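Local coordinates for protein putative isomerase (Sinorhizobium meliloti, PDB 2PPG) that is of unknown function but belongs to the enolase superfamily, pairing a mandelate racemase-type N-terminal domain with a TIM-barrel-like C-terminal domain, at residues 8-13 with 82-87; 98-103 with 131-136; 153-158 with 367-372; 181-186 with 361-366; 195-200 with 232-237. All blocks are in the same frame, centred on the assembly; numbering follows the deposited sequence.

Contact 1: residues 8-13 with 82-87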
# COMPACT_ATOMS: atom_id res chain seq x y z
N LYS A 8 -28.15 31.88 30.68
CA LYS A 8 -28.02 32.54 31.98
C LYS A 8 -27.67 31.57 33.10
O LYS A 8 -26.88 31.89 33.98
CB LYS A 8 -29.32 33.26 32.32
CG LYS A 8 -29.39 33.88 33.71
CD LYS A 8 -30.79 34.43 33.92
CE LYS A 8 -31.19 34.46 35.38
NZ LYS A 8 -32.67 34.65 35.49
N LYS A 9 -28.26 30.38 33.08
CA LYS A 9 -28.13 29.48 34.21
C LYS A 9 -27.93 28.07 33.71
O LYS A 9 -28.58 27.64 32.75
CB LYS A 9 -29.38 29.56 35.09
CG LYS A 9 -29.12 29.32 36.58
CD LYS A 9 -30.33 28.71 37.30
CE LYS A 9 -31.60 29.53 37.13
NZ LYS A 9 -32.75 28.95 37.89
N ILE A 10 -27.04 27.34 34.38
CA ILE A 10 -26.77 25.95 34.04
C ILE A 10 -26.72 25.11 35.30
O ILE A 10 -25.88 25.33 36.15
CB ILE A 10 -25.44 25.83 33.27
CG1 ILE A 10 -25.57 26.51 31.90
CG2 ILE A 10 -25.04 24.37 33.11
CD1 ILE A 10 -24.43 26.24 30.95
N GLU A 11 -27.64 24.15 35.43
CA GLU A 11 -27.65 23.24 36.58
C GLU A 11 -27.54 21.77 36.15
O GLU A 11 -28.10 21.38 35.12
CB GLU A 11 -28.91 23.45 37.40
CG GLU A 11 -29.05 24.84 37.98
CD GLU A 11 -30.49 25.18 38.36
OE1 GLU A 11 -31.36 25.26 37.46
OE2 GLU A 11 -30.76 25.37 39.56
N SER A 12 -26.84 20.98 36.97
CA SER A 12 -26.61 19.54 36.74
C SER A 12 -27.25 18.68 37.83
O SER A 12 -27.25 19.06 39.00
CB SER A 12 -25.11 19.23 36.73
OG SER A 12 -24.42 20.05 35.81
N PHE A 13 -27.74 17.50 37.43
CA PHE A 13 -28.51 16.63 38.34
C PHE A 13 -28.28 15.17 38.04
O PHE A 13 -27.94 14.79 36.92
CB PHE A 13 -30.02 16.83 38.17
CG PHE A 13 -30.47 18.26 38.14
CD1 PHE A 13 -30.91 18.88 39.30
CD2 PHE A 13 -30.50 18.96 36.95
CE1 PHE A 13 -31.35 20.20 39.28
CE2 PHE A 13 -30.93 20.27 36.93
CZ PHE A 13 -31.36 20.89 38.10
N GLU A 82 -19.05 17.70 37.95
CA GLU A 82 -17.99 18.60 38.40
C GLU A 82 -17.38 19.33 37.20
O GLU A 82 -17.19 20.55 37.22
CB GLU A 82 -16.92 17.81 39.17
CG GLU A 82 -15.84 18.67 39.79
CD GLU A 82 -16.36 19.64 40.84
OE1 GLU A 82 -17.57 19.59 41.15
OE2 GLU A 82 -15.56 20.46 41.34
N ILE A 83 -17.09 18.57 36.14
CA ILE A 83 -16.61 19.14 34.89
C ILE A 83 -17.57 20.24 34.41
O ILE A 83 -17.13 21.35 34.06
CB ILE A 83 -16.44 18.04 33.81
CG1 ILE A 83 -15.38 17.00 34.24
CG2 ILE A 83 -16.08 18.65 32.47
CD1 ILE A 83 -15.40 15.71 33.42
N ILE A 84 -18.86 19.93 34.41
CA ILE A 84 -19.90 20.88 34.03
C ILE A 84 -20.00 22.09 34.97
O ILE A 84 -20.08 23.22 34.52
CB ILE A 84 -21.27 20.21 33.96
CG1 ILE A 84 -21.23 19.04 32.98
CG2 ILE A 84 -22.34 21.22 33.57
CD1 ILE A 84 -22.48 18.21 32.97
N ASP A 85 -20.00 21.86 36.27
CA ASP A 85 -20.22 22.97 37.21
C ASP A 85 -18.98 23.82 37.48
O ASP A 85 -19.09 25.03 37.69
CB ASP A 85 -20.82 22.44 38.51
CG ASP A 85 -22.22 21.88 38.30
OD1 ASP A 85 -22.93 22.36 37.38
OD2 ASP A 85 -22.62 20.97 39.05
N ASP A 86 -17.81 23.18 37.48
CA ASP A 86 -16.57 23.85 37.84
C ASP A 86 -15.92 24.55 36.64
O ASP A 86 -15.35 25.64 36.77
CB ASP A 86 -15.58 22.86 38.47
CG ASP A 86 -14.30 23.53 38.94
OD1 ASP A 86 -14.38 24.55 39.66
OD2 ASP A 86 -13.21 23.05 38.59
N LEU A 87 -16.02 23.92 35.47
CA LEU A 87 -15.38 24.46 34.29
C LEU A 87 -16.34 24.98 33.23
O LEU A 87 -16.29 26.16 32.87
CB LEU A 87 -14.43 23.43 33.68
CG LEU A 87 -13.80 23.84 32.35
CD1 LEU A 87 -12.81 25.01 32.54
CD2 LEU A 87 -13.13 22.65 31.69
O HOH W 1 -25.61 22.01 39.18

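Contact 2: residues 98-103 with 131-136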
# COMPACT_ATOMS: atom_id res chain seq x y z
N PHE A 98 -28.07 29.39 19.55
CA PHE A 98 -27.95 29.19 18.11
C PHE A 98 -26.51 28.93 17.68
O PHE A 98 -26.27 28.51 16.56
CB PHE A 98 -28.60 30.32 17.32
CG PHE A 98 -30.09 30.32 17.44
CD1 PHE A 98 -30.84 29.28 16.88
CD2 PHE A 98 -30.75 31.31 18.15
CE1 PHE A 98 -32.21 29.24 17.02
CE2 PHE A 98 -32.13 31.28 18.28
CZ PHE A 98 -32.86 30.25 17.71
N ASP A 99 -25.56 29.16 18.59
CA ASP A 99 -24.14 28.86 18.37
C ASP A 99 -23.72 27.51 18.97
O ASP A 99 -22.55 27.31 19.26
CB ASP A 99 -23.26 29.94 18.99
CG ASP A 99 -23.46 31.31 18.36
OD1 ASP A 99 -24.03 31.39 17.26
OD2 ASP A 99 -23.05 32.31 18.99
N ALA A 100 -24.68 26.60 19.17
CA ALA A 100 -24.46 25.30 19.84
C ALA A 100 -23.18 24.58 19.43
O ALA A 100 -22.37 24.21 20.30
CB ALA A 100 -25.66 24.37 19.64
N ALA A 101 -23.01 24.39 18.12
CA ALA A 101 -21.89 23.61 17.59
C ALA A 101 -20.55 24.34 17.72
O ALA A 101 -19.51 23.72 17.96
CB ALA A 101 -22.15 23.21 16.14
N ALA A 102 -20.59 25.66 17.57
CA ALA A 102 -19.41 26.48 17.75
C ALA A 102 -19.01 26.46 19.22
O ALA A 102 -17.83 26.36 19.57
CB ALA A 102 -19.67 27.91 17.26
N ILE A 103 -20.02 26.53 20.09
CA ILE A 103 -19.80 26.42 21.52
C ILE A 103 -19.18 25.06 21.85
O ILE A 103 -18.22 24.98 22.62
CB ILE A 103 -21.13 26.63 22.30
CG1 ILE A 103 -21.61 28.09 22.19
CG2 ILE A 103 -21.01 26.22 23.74
CD1 ILE A 103 -23.15 28.23 22.31
N ALA A 131 -28.84 20.27 25.52
CA ALA A 131 -29.65 21.35 26.11
C ALA A 131 -29.58 22.63 25.28
O ALA A 131 -30.59 23.33 25.10
CB ALA A 131 -29.23 21.61 27.53
N LEU A 132 -28.40 22.93 24.75
CA LEU A 132 -28.24 24.04 23.81
C LEU A 132 -29.11 23.87 22.57
O LEU A 132 -29.84 24.80 22.18
CB LEU A 132 -26.77 24.22 23.42
CG LEU A 132 -25.98 25.35 24.10
CD1 LEU A 132 -26.60 25.85 25.41
CD2 LEU A 132 -24.51 24.97 24.29
N TRP A 133 -29.06 22.70 21.95
CA TRP A 133 -29.85 22.47 20.76
C TRP A 133 -31.33 22.54 21.10
O TRP A 133 -32.13 23.10 20.33
CB TRP A 133 -29.50 21.12 20.14
CG TRP A 133 -28.26 21.19 19.31
CD1 TRP A 133 -27.00 20.78 19.66
CD2 TRP A 133 -28.14 21.72 17.98
NE1 TRP A 133 -26.12 21.02 18.64
CE2 TRP A 133 -26.80 21.60 17.60
CE3 TRP A 133 -29.06 22.29 17.08
CZ2 TRP A 133 -26.34 22.01 16.35
CZ3 TRP A 133 -28.61 22.70 15.85
CH2 TRP A 133 -27.26 22.56 15.49
N ASP A 134 -31.68 22.01 22.26
CA ASP A 134 -33.05 22.07 22.75
C ASP A 134 -33.55 23.51 22.80
O ASP A 134 -34.63 23.82 22.31
CB ASP A 134 -33.14 21.43 24.14
CG ASP A 134 -34.56 21.14 24.56
OD1 ASP A 134 -35.33 20.60 23.72
OD2 ASP A 134 -34.90 21.44 25.74
N LEU A 135 -32.74 24.39 23.39
CA LEU A 135 -33.04 25.81 23.42
C LEU A 135 -33.26 26.39 22.03
O LEU A 135 -34.22 27.11 21.78
CB LEU A 135 -31.91 26.57 24.09
CG LEU A 135 -32.04 27.04 25.53
CD1 LEU A 135 -33.48 26.99 25.98
CD2 LEU A 135 -31.14 26.26 26.45
N ALA A 136 -32.34 26.08 21.11
CA ALA A 136 -32.42 26.63 19.76
C ALA A 136 -33.75 26.27 19.09
O ALA A 136 -34.42 27.14 18.55
CB ALA A 136 -31.22 26.18 18.93

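Contact 3: residues 153-158 with 367-372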
# COMPACT_ATOMS: atom_id res chain seq x y z
N ARG A 153 -38.12 12.10 7.74
CA ARG A 153 -38.64 10.88 8.32
C ARG A 153 -39.39 11.23 9.61
O ARG A 153 -38.86 11.97 10.44
CB ARG A 153 -37.39 10.07 8.69
CG ARG A 153 -37.44 8.58 8.63
CD ARG A 153 -36.10 8.02 9.09
NE ARG A 153 -35.12 7.99 8.00
CZ ARG A 153 -34.11 8.84 7.85
NH1 ARG A 153 -33.91 9.82 8.72
NH2 ARG A 153 -33.29 8.72 6.82
N ASP A 154 -40.60 10.73 9.81
CA ASP A 154 -41.22 10.91 11.14
C ASP A 154 -41.46 9.61 11.92
O ASP A 154 -41.81 9.64 13.11
CB ASP A 154 -42.45 11.83 11.12
CG ASP A 154 -43.65 11.21 10.47
OD1 ASP A 154 -44.71 11.87 10.51
OD2 ASP A 154 -43.55 10.09 9.92
N ARG A 155 -41.26 8.49 11.25
CA ARG A 155 -41.12 7.21 11.94
C ARG A 155 -39.71 6.69 11.70
O ARG A 155 -39.09 6.96 10.66
CB ARG A 155 -42.13 6.16 11.44
CG ARG A 155 -43.60 6.56 11.40
CD ARG A 155 -44.24 6.58 12.76
NE ARG A 155 -44.55 7.94 13.16
CZ ARG A 155 -45.79 8.40 13.31
NH1 ARG A 155 -45.98 9.66 13.67
NH2 ARG A 155 -46.82 7.60 13.12
N ILE A 156 -39.19 5.94 12.65
CA ILE A 156 -37.92 5.28 12.48
C ILE A 156 -38.09 3.84 12.93
O ILE A 156 -38.62 3.58 14.01
CB ILE A 156 -36.80 5.95 13.33
CG1 ILE A 156 -36.58 7.39 12.84
CG2 ILE A 156 -35.50 5.13 13.26
CD1 ILE A 156 -35.81 8.29 13.78
N ALA A 157 -37.65 2.91 12.09
CA ALA A 157 -37.71 1.49 12.45
C ALA A 157 -36.91 1.26 13.73
O ALA A 157 -35.86 1.86 13.94
CB ALA A 157 -37.19 0.62 11.30
N ALA A 158 -37.45 0.42 14.62
CA ALA A 158 -36.80 0.13 15.89
C ALA A 158 -36.48 -1.35 15.93
O ALA A 158 -37.15 -2.14 15.29
CB ALA A 158 -37.71 0.49 17.03
N GLU A 367 -41.64 0.70 15.53
CA GLU A 367 -41.31 2.04 15.07
C GLU A 367 -41.25 3.08 16.20
O GLU A 367 -42.17 3.22 17.00
CB GLU A 367 -42.37 2.52 14.09
CG GLU A 367 -42.16 2.15 12.66
CD GLU A 367 -43.18 2.82 11.77
OE1 GLU A 367 -44.27 3.21 12.27
OE2 GLU A 367 -42.89 2.96 10.56
N TYR A 368 -40.15 3.83 16.23
CA TYR A 368 -40.08 5.03 17.04
C TYR A 368 -40.92 6.14 16.40
O TYR A 368 -40.78 6.45 15.21
CB TYR A 368 -38.64 5.50 17.12
CG TYR A 368 -37.79 4.85 18.19
CD1 TYR A 368 -37.90 5.26 19.52
CD2 TYR A 368 -36.86 3.88 17.87
CE1 TYR A 368 -37.11 4.69 20.51
CE2 TYR A 368 -36.06 3.30 18.86
CZ TYR A 368 -36.19 3.72 20.17
OH TYR A 368 -35.40 3.16 21.16
N VAL A 369 -41.81 6.73 17.17
CA VAL A 369 -42.50 7.91 16.68
C VAL A 369 -41.63 9.10 17.08
O VAL A 369 -41.31 9.28 18.25
CB VAL A 369 -43.91 8.01 17.27
CG1 VAL A 369 -44.55 9.35 16.90
CG2 VAL A 369 -44.79 6.81 16.81
N VAL A 370 -41.20 9.87 16.09
CA VAL A 370 -40.36 11.03 16.34
C VAL A 370 -41.19 12.14 16.97
O VAL A 370 -42.20 12.55 16.39
CB VAL A 370 -39.74 11.57 15.03
CG1 VAL A 370 -38.95 12.88 15.29
CG2 VAL A 370 -38.86 10.52 14.37
N PRO A 371 -40.77 12.63 18.15
CA PRO A 371 -41.48 13.72 18.83
C PRO A 371 -41.60 14.93 17.93
O PRO A 371 -40.68 15.23 17.19
CB PRO A 371 -40.61 14.04 20.06
CG PRO A 371 -39.33 13.25 19.88
CD PRO A 371 -39.62 12.13 18.93
N THR A 372 -42.74 15.62 17.99
CA THR A 372 -43.05 16.68 17.03
C THR A 372 -42.63 18.08 17.45
O THR A 372 -43.27 19.06 17.06
CB THR A 372 -44.55 16.71 16.71
OG1 THR A 372 -45.28 16.77 17.94
CG2 THR A 372 -44.97 15.46 15.95

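Contact 4: residues 181-186 with 361-366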
# COMPACT_ATOMS: atom_id res chain seq x y z
N LYS A 181 -46.13 -7.92 18.98
CA LYS A 181 -46.38 -6.49 19.15
C LYS A 181 -45.94 -5.63 17.96
O LYS A 181 -46.06 -4.41 17.99
CB LYS A 181 -45.76 -5.98 20.45
CG LYS A 181 -46.59 -6.26 21.69
CD LYS A 181 -45.71 -6.27 22.93
CE LYS A 181 -46.53 -6.27 24.20
NZ LYS A 181 -45.65 -6.34 25.40
N GLY A 182 -45.42 -6.27 16.90
CA GLY A 182 -45.11 -5.56 15.66
C GLY A 182 -43.64 -5.29 15.36
O GLY A 182 -43.31 -4.51 14.47
N PHE A 183 -42.74 -5.94 16.10
CA PHE A 183 -41.31 -5.77 15.87
C PHE A 183 -40.77 -6.94 15.07
O PHE A 183 -41.18 -8.08 15.27
CB PHE A 183 -40.58 -5.63 17.20
CG PHE A 183 -40.92 -4.38 17.96
CD1 PHE A 183 -40.04 -3.31 17.98
CD2 PHE A 183 -42.11 -4.28 18.65
CE1 PHE A 183 -40.35 -2.14 18.68
CE2 PHE A 183 -42.43 -3.11 19.36
CZ PHE A 183 -41.54 -2.04 19.36
N SER A 184 -39.84 -6.66 14.15
CA SER A 184 -39.27 -7.73 13.32
C SER A 184 -37.74 -7.66 13.19
O SER A 184 -37.17 -8.19 12.23
CB SER A 184 -39.92 -7.71 11.95
OG SER A 184 -40.00 -6.37 11.48
N SER A 185 -37.09 -7.01 14.15
CA SER A 185 -35.63 -6.94 14.21
C SER A 185 -35.22 -7.14 15.65
O SER A 185 -35.88 -6.64 16.57
CB SER A 185 -35.12 -5.60 13.69
OG SER A 185 -35.29 -5.48 12.30
N PHE A 186 -34.14 -7.89 15.86
CA PHE A 186 -33.77 -8.32 17.21
C PHE A 186 -32.26 -8.31 17.38
O PHE A 186 -31.52 -8.49 16.42
CB PHE A 186 -34.35 -9.72 17.49
CG PHE A 186 -35.85 -9.77 17.37
CD1 PHE A 186 -36.66 -9.56 18.48
CD2 PHE A 186 -36.46 -9.94 16.13
CE1 PHE A 186 -38.04 -9.54 18.35
CE2 PHE A 186 -37.83 -9.92 16.00
CZ PHE A 186 -38.63 -9.71 17.11
N MSE A 361 -43.05 11.51 22.05
CA MSE A 361 -42.18 10.42 21.67
C MSE A 361 -42.87 9.11 22.04
O MSE A 361 -43.49 9.00 23.10
CB MSE A 361 -40.85 10.53 22.40
CG MSE A 361 -39.93 9.34 22.17
SE MSE A 361 -38.12 9.58 22.88
CE MSE A 361 -38.51 9.51 24.78
N ASP A 362 -42.79 8.13 21.16
CA ASP A 362 -43.34 6.82 21.43
C ASP A 362 -42.50 5.80 20.68
O ASP A 362 -41.73 6.15 19.79
CB ASP A 362 -44.80 6.74 20.98
CG ASP A 362 -45.59 5.63 21.69
OD1 ASP A 362 -44.99 4.72 22.29
OD2 ASP A 362 -46.84 5.66 21.65
N CYS A 363 -42.65 4.55 21.06
CA CYS A 363 -42.16 3.47 20.23
C CYS A 363 -43.17 2.34 20.26
O CYS A 363 -43.40 1.75 21.31
CB CYS A 363 -40.80 2.99 20.72
SG CYS A 363 -40.13 1.73 19.66
N LEU A 364 -43.79 2.07 19.12
CA LEU A 364 -44.83 1.06 19.04
C LEU A 364 -44.87 0.44 17.64
O LEU A 364 -44.50 1.07 16.66
CB LEU A 364 -46.18 1.71 19.40
CG LEU A 364 -46.95 2.42 18.27
CD1 LEU A 364 -48.38 2.84 18.70
CD2 LEU A 364 -46.19 3.60 17.67
N ASN A 365 -45.32 -0.81 17.55
CA ASN A 365 -45.38 -1.53 16.26
C ASN A 365 -44.07 -1.48 15.44
O ASN A 365 -44.10 -1.25 14.22
CB ASN A 365 -46.56 -1.06 15.40
CG ASN A 365 -47.91 -1.47 15.97
OD1 ASN A 365 -48.25 -2.66 16.03
ND2 ASN A 365 -48.70 -0.48 16.39
N GLY A 366 -42.95 -1.70 16.11
CA GLY A 366 -41.65 -1.72 15.44
C GLY A 366 -41.22 -0.38 14.88
O GLY A 366 -40.51 -0.33 13.88
O HOH W 2 -46.18 -2.29 19.95

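Contact 5: residues 195-200 with 232-237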
# COMPACT_ATOMS: atom_id res chain seq x y z
N ASP A 195 -25.71 -21.20 26.44
CA ASP A 195 -25.40 -22.39 25.66
C ASP A 195 -24.43 -22.11 24.50
O ASP A 195 -24.15 -23.01 23.69
CB ASP A 195 -26.68 -23.04 25.12
CG ASP A 195 -27.71 -23.33 26.21
OD1 ASP A 195 -28.67 -24.09 25.93
OD2 ASP A 195 -27.58 -22.80 27.33
N GLY A 196 -23.93 -20.88 24.41
CA GLY A 196 -23.09 -20.45 23.30
C GLY A 196 -23.91 -19.83 22.18
O GLY A 196 -24.95 -20.37 21.79
N VAL A 197 -23.44 -18.69 21.66
CA VAL A 197 -24.18 -17.92 20.63
C VAL A 197 -24.76 -18.73 19.45
O VAL A 197 -25.82 -18.37 18.93
CB VAL A 197 -23.35 -16.71 20.08
CG1 VAL A 197 -23.07 -15.69 21.18
CG2 VAL A 197 -22.07 -17.17 19.39
N ALA A 198 -24.07 -19.79 19.03
CA ALA A 198 -24.54 -20.61 17.91
C ALA A 198 -25.91 -21.21 18.20
O ALA A 198 -26.81 -21.17 17.36
CB ALA A 198 -23.53 -21.71 17.58
N LYS A 199 -26.07 -21.75 19.41
CA LYS A 199 -27.32 -22.39 19.79
C LYS A 199 -28.39 -21.33 19.99
O LYS A 199 -29.58 -21.61 19.83
CB LYS A 199 -27.14 -23.21 21.08
CG LYS A 199 -26.33 -24.50 20.92
CD LYS A 199 -26.26 -25.26 22.26
CE LYS A 199 -24.93 -26.00 22.47
NZ LYS A 199 -24.94 -27.38 21.93
N GLU A 200 -27.95 -20.12 20.32
CA GLU A 200 -28.84 -18.99 20.54
C GLU A 200 -29.49 -18.52 19.23
O GLU A 200 -30.71 -18.23 19.20
CB GLU A 200 -28.08 -17.84 21.21
CG GLU A 200 -28.95 -16.88 22.01
CD GLU A 200 -29.23 -17.38 23.43
OE1 GLU A 200 -28.60 -18.38 23.86
OE2 GLU A 200 -30.07 -16.76 24.11
N LYS A 232 -19.02 -16.99 11.93
CA LYS A 232 -19.21 -18.05 10.94
C LYS A 232 -20.06 -19.19 11.46
O LYS A 232 -20.65 -19.93 10.68
CB LYS A 232 -17.86 -18.59 10.45
CG LYS A 232 -17.16 -17.70 9.42
CD LYS A 232 -16.18 -18.49 8.57
CE LYS A 232 -15.42 -17.61 7.58
NZ LYS A 232 -16.30 -16.86 6.65
N ALA A 233 -20.13 -19.33 12.78
CA ALA A 233 -20.93 -20.38 13.39
C ALA A 233 -22.41 -19.98 13.39
O ALA A 233 -23.29 -20.84 13.36
CB ALA A 233 -20.46 -20.66 14.80
N MSE A 234 -22.65 -18.68 13.40
CA MSE A 234 -23.98 -18.10 13.48
C MSE A 234 -24.58 -17.84 12.11
O MSE A 234 -25.80 -17.74 11.98
CB MSE A 234 -23.93 -16.77 14.24
CG MSE A 234 -23.81 -16.89 15.74
SE MSE A 234 -23.83 -15.14 16.64
CE MSE A 234 -22.05 -14.53 16.17
N GLU A 235 -23.73 -17.72 11.09
CA GLU A 235 -24.17 -17.33 9.75
C GLU A 235 -25.13 -18.29 9.03
O GLU A 235 -26.03 -17.82 8.33
CB GLU A 235 -22.96 -17.00 8.85
CG GLU A 235 -22.50 -15.55 8.98
CD GLU A 235 -21.14 -15.26 8.31
OE1 GLU A 235 -20.21 -16.06 8.46
OE2 GLU A 235 -21.00 -14.21 7.66
N PRO A 236 -24.97 -19.61 9.18
CA PRO A 236 -25.98 -20.49 8.58
C PRO A 236 -27.41 -20.17 9.05
O PRO A 236 -28.37 -20.44 8.32
CB PRO A 236 -25.56 -21.90 9.02
CG PRO A 236 -24.54 -21.70 10.10
CD PRO A 236 -23.89 -20.39 9.82
N HIS A 237 -27.54 -19.59 10.24
CA HIS A 237 -28.85 -19.19 10.78
C HIS A 237 -29.37 -17.81 10.32
O HIS A 237 -30.52 -17.47 10.57
CB HIS A 237 -28.83 -19.29 12.30
CG HIS A 237 -28.41 -20.64 12.78
ND1 HIS A 237 -29.14 -21.77 12.51
CD2 HIS A 237 -27.32 -21.04 13.46
CE1 HIS A 237 -28.52 -22.82 13.02
NE2 HIS A 237 -27.41 -22.40 13.61

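Contact 1: residues 8-13 with 82-87
Ser12 brings its hydroxyl between two neighbouring side chains of the helix, the carboxylate of Asp85 and the methyl branch of Ile84. Ser12 OG donates to Asp85 OD1 at 3.2 Å, but it meets the carboxylate from above, 40° out of its plane. The same oxygen lies 3.3 Å from Ile84 CG2, so one small group has a polar and an apolar neighbour at once. Its position follows from the first torsion of Ser12, which sets OG anti to the carbonyl carbon and beside the backbone N (chi1 -54°). Two residues earlier on the strand, Ile10 CG2 touches Ile84 CG2 at 4.2 Å, and the two isoleucines cross at about a right angle. A water joins the polar side: it accepts from Ser12 N at 2.7 Å and gives a weak bond to Asp85 OD2. The firmer partner of Asp85 OD2 is His391 ND1, at the C-terminal end of the modelled chain.

The segments belong to strand 7-17 and helix 77-92 of the N-terminal alpha+beta domain, where this helix packs against an antiparallel sheet. Their axes run 153° apart in direction and approach to 8.6 Å; independently of that course, the alternation of the strand turns Ile10 and Ser12 toward the helix and Glu11 and Phe13 away. Ile84 also meets Val57 of the adjoining strand 52-61 and Ala124 of helix 119-140, and is thereby enclosed by sheet and helix. Further round the helix, Asp86 OD2 is hydrogen-bonded to Tyr38 OH of a second subunit.

Contact 2: residues 98-103 with 131-136
Ile103 N donates to Asp99 O at 2.8 Å, a backbone bond in the first turn of helix 100-109, from which Ala100 and Ile103 point toward helix 119-140. From there the contact is apolar. Ala100 CB stands over one face of the Trp133 indole, 3.6 Å from the centroid of the five-membered ring and 16° off the ring normal, which meets the geometry of a CH-pi contact. It is offset toward the NE1-CE2 side, and Ala101 CB approaches the ring more loosely at CZ2. Ala100 CB also meets Leu132 CB at 3.9 Å, so the one methyl lies against both the aromatic and the aliphatic neighbour.

Deeper along the helix, Ile103 CG2 touches Leu132 CD2 at 3.8 Å, the two side chains crossing obliquely. At the other end the Phe98 ring reaches Ala136: Phe98 CD1 lies 3.7 Å from Ala136 CB, and Phe98 CE1 lies 3.4 Å from Ala136 O. Phe98 sets out away from the helix, and chi1 (-69°) puts CG beside the backbone N; the ring beyond it comes to lie against Ala136.

This is helix-helix packing inside the N-terminal domain, and it borders two other bodies. Asp99 forms a salt bridge with Lys146 of a third subunit, while Trp133 NE1 bonds to Thr299 OG1 of helix 293-310, in the range of the C-terminal domain. The indole therefore has its N-H satisfied by that helix and one face occupied by Ala100, two constraints that together should fix its rotation where the two domains meet.

Contact 3: residues 153-158 with 367-372
Ile156 and Tyr368 form an antiparallel hydrogen-bonded pair, with Tyr368 N to Ile156 O at 2.7 Å and Ile156 N to Tyr368 O at 3.1 Å. Val370 N continues the ladder to Asp154 O at 3.1 Å. Flanking them, Arg155-Val369 and Ala157-Glu367 are non-hydrogen-bonded pairs. These bonds place strand 367-369 antiparallel beside strand 155-161 of the barrel.

Apolar contacts lie on the Ile156 and Tyr368 face: Ile156 CD1 meets Val370 CG2 at 3.8 Å, and Ala158 CB reaches Tyr368 CD2 at 3.6 Å. Beyond that, Tyr368 OH bonds to Glu344 O.

The opposite face holds the charged groups. Glu367 OE1 lies against Arg155 CD (3.4 Å), carboxylate and guanidinium planes being 88° apart, and their charged atoms stay 4.8 Å apart between Arg155 NE and Glu367 OE1. Bent at chi2 and chi3, Arg155 instead runs alongside Val369, whose methyls lie over one guanidinium face, and NE turns back to Asp154 O (3.2 Å).

Asp154 O thus accepts Val370 N and Arg155 NE from opposite faces of its carbonyl plane. The bond of Arg155 NE is made to the preceding residue's backbone rather than to Glu367, whose attraction is probably only longer-range and electrostatic.

Contact 4: residues 181-186 with 361-366
Phe183, Asn365 and Gly366 bury the largest areas here, and the Phe183 ring lies against the backbone of the other two. Gly366 N stands 3.4 Å above the ring plane of Phe183, over its centre. Gly366 CA is 3.6 Å from the same centroid and 19° off the ring normal, which places the carbon over the face, a CH-pi contact. Cys363 SG takes a different approach, in the ring plane at the edge, 5.2 Å from the Phe183 centroid, in a sulfur-aromatic contact. Chi1 (-66°) puts Phe183 CG anti to the carbonyl carbon, and the ring beyond it reaches the hairpin. A side chain on Gly366 would run into Gly182 O and crowd Phe183 CA, and its positive phi also favours glycine.

Asn365 and Gly366 are the corner of the two-residue hairpin turn between strands 362-364 and 367-369, and both have positive phi, close to a type I' turn. Facing it is the end of helix 168-180, where Gly182 closes the helix with a Schellman motif (phi 105°) before the chain enters strand 185-189 of the barrel. The hairpin corner is therefore set against a helix-to-strand link of the C-terminal domain.

Asn365 makes the polar part of the contact through its backbone. Asn365 CA sends a C-H...O contact to Lys181 O at 3.4 Å, and a water bridges the pair, donating to Lys181 O at 2.9 Å and accepting from Asn365 N at 2.9 Å. The ring of Phe183 is further confined by Trp178, which meets it edge-to-face, and by the nearly parallel ring of Phe345.

Contact 5: residues 195-200 with 232-237
Met234, a selenomethionine in this model, can be followed along its side chain toward Val197. From CB the first torsion puts CG anti to the carbonyl carbon and beside the backbone N (chi1 -77°). There Met234 CG comes within 4.1 Å of Val197 CG2 and 4.4 Å of Ala198 CA. The selenium is next and makes the closest approach of this side chain, with Met234 SE 3.8 Å from Val197 CB and equally 3.8 Å from Val197 CG2. A bend at chi3 (-74°) then turns the terminal methyl, and Met234 CE remains 4.2 Å from Val197 CG2. That valine branch sits between the backbone N and the carbonyl carbon, where it confronts the selenium.

Helices 197-208 and 224-234 are successive outer helices of the TIM-barrel-like domain, with strand 213-217 running between them in the sequence; the contact joins the start of the first to the end of the second. Val197 and Met234 also share Phe188 of strand 185-189 as a neighbour, on the side toward the barrel wall.

Nearer the surface the packing is lighter. Ala198 CB touches Ala233 CB at 4.3 Å, methyl against methyl. His237 brings its CD2 to 3.9 Å from Ala198 O, and the backbone O of His237 accepts a bond from Arg205 of helix 197-208.

The contacts run from the N-terminal domain into the barrel domain. Contacts 1 and 2 both lie in the former, their centres 16 Å apart, and helices 77-92 and 100-109 follow each other in the chain. Both close before contact 3 opens. Contacts 3 and 4 touch, centres 10 Å apart, and share one sheet: strands 362-364 and 367-369 form a hairpin whose second strand pairs with 155-161, itself next to 185-189, so late chain is laid back on an early barrel strand. Contact 4 is nested within contact 3, and contact 5 within contact 4. Contact 5, on the outer helices, lies 47 Å from contact 1 between centres, on the opposite side of the chain's centre.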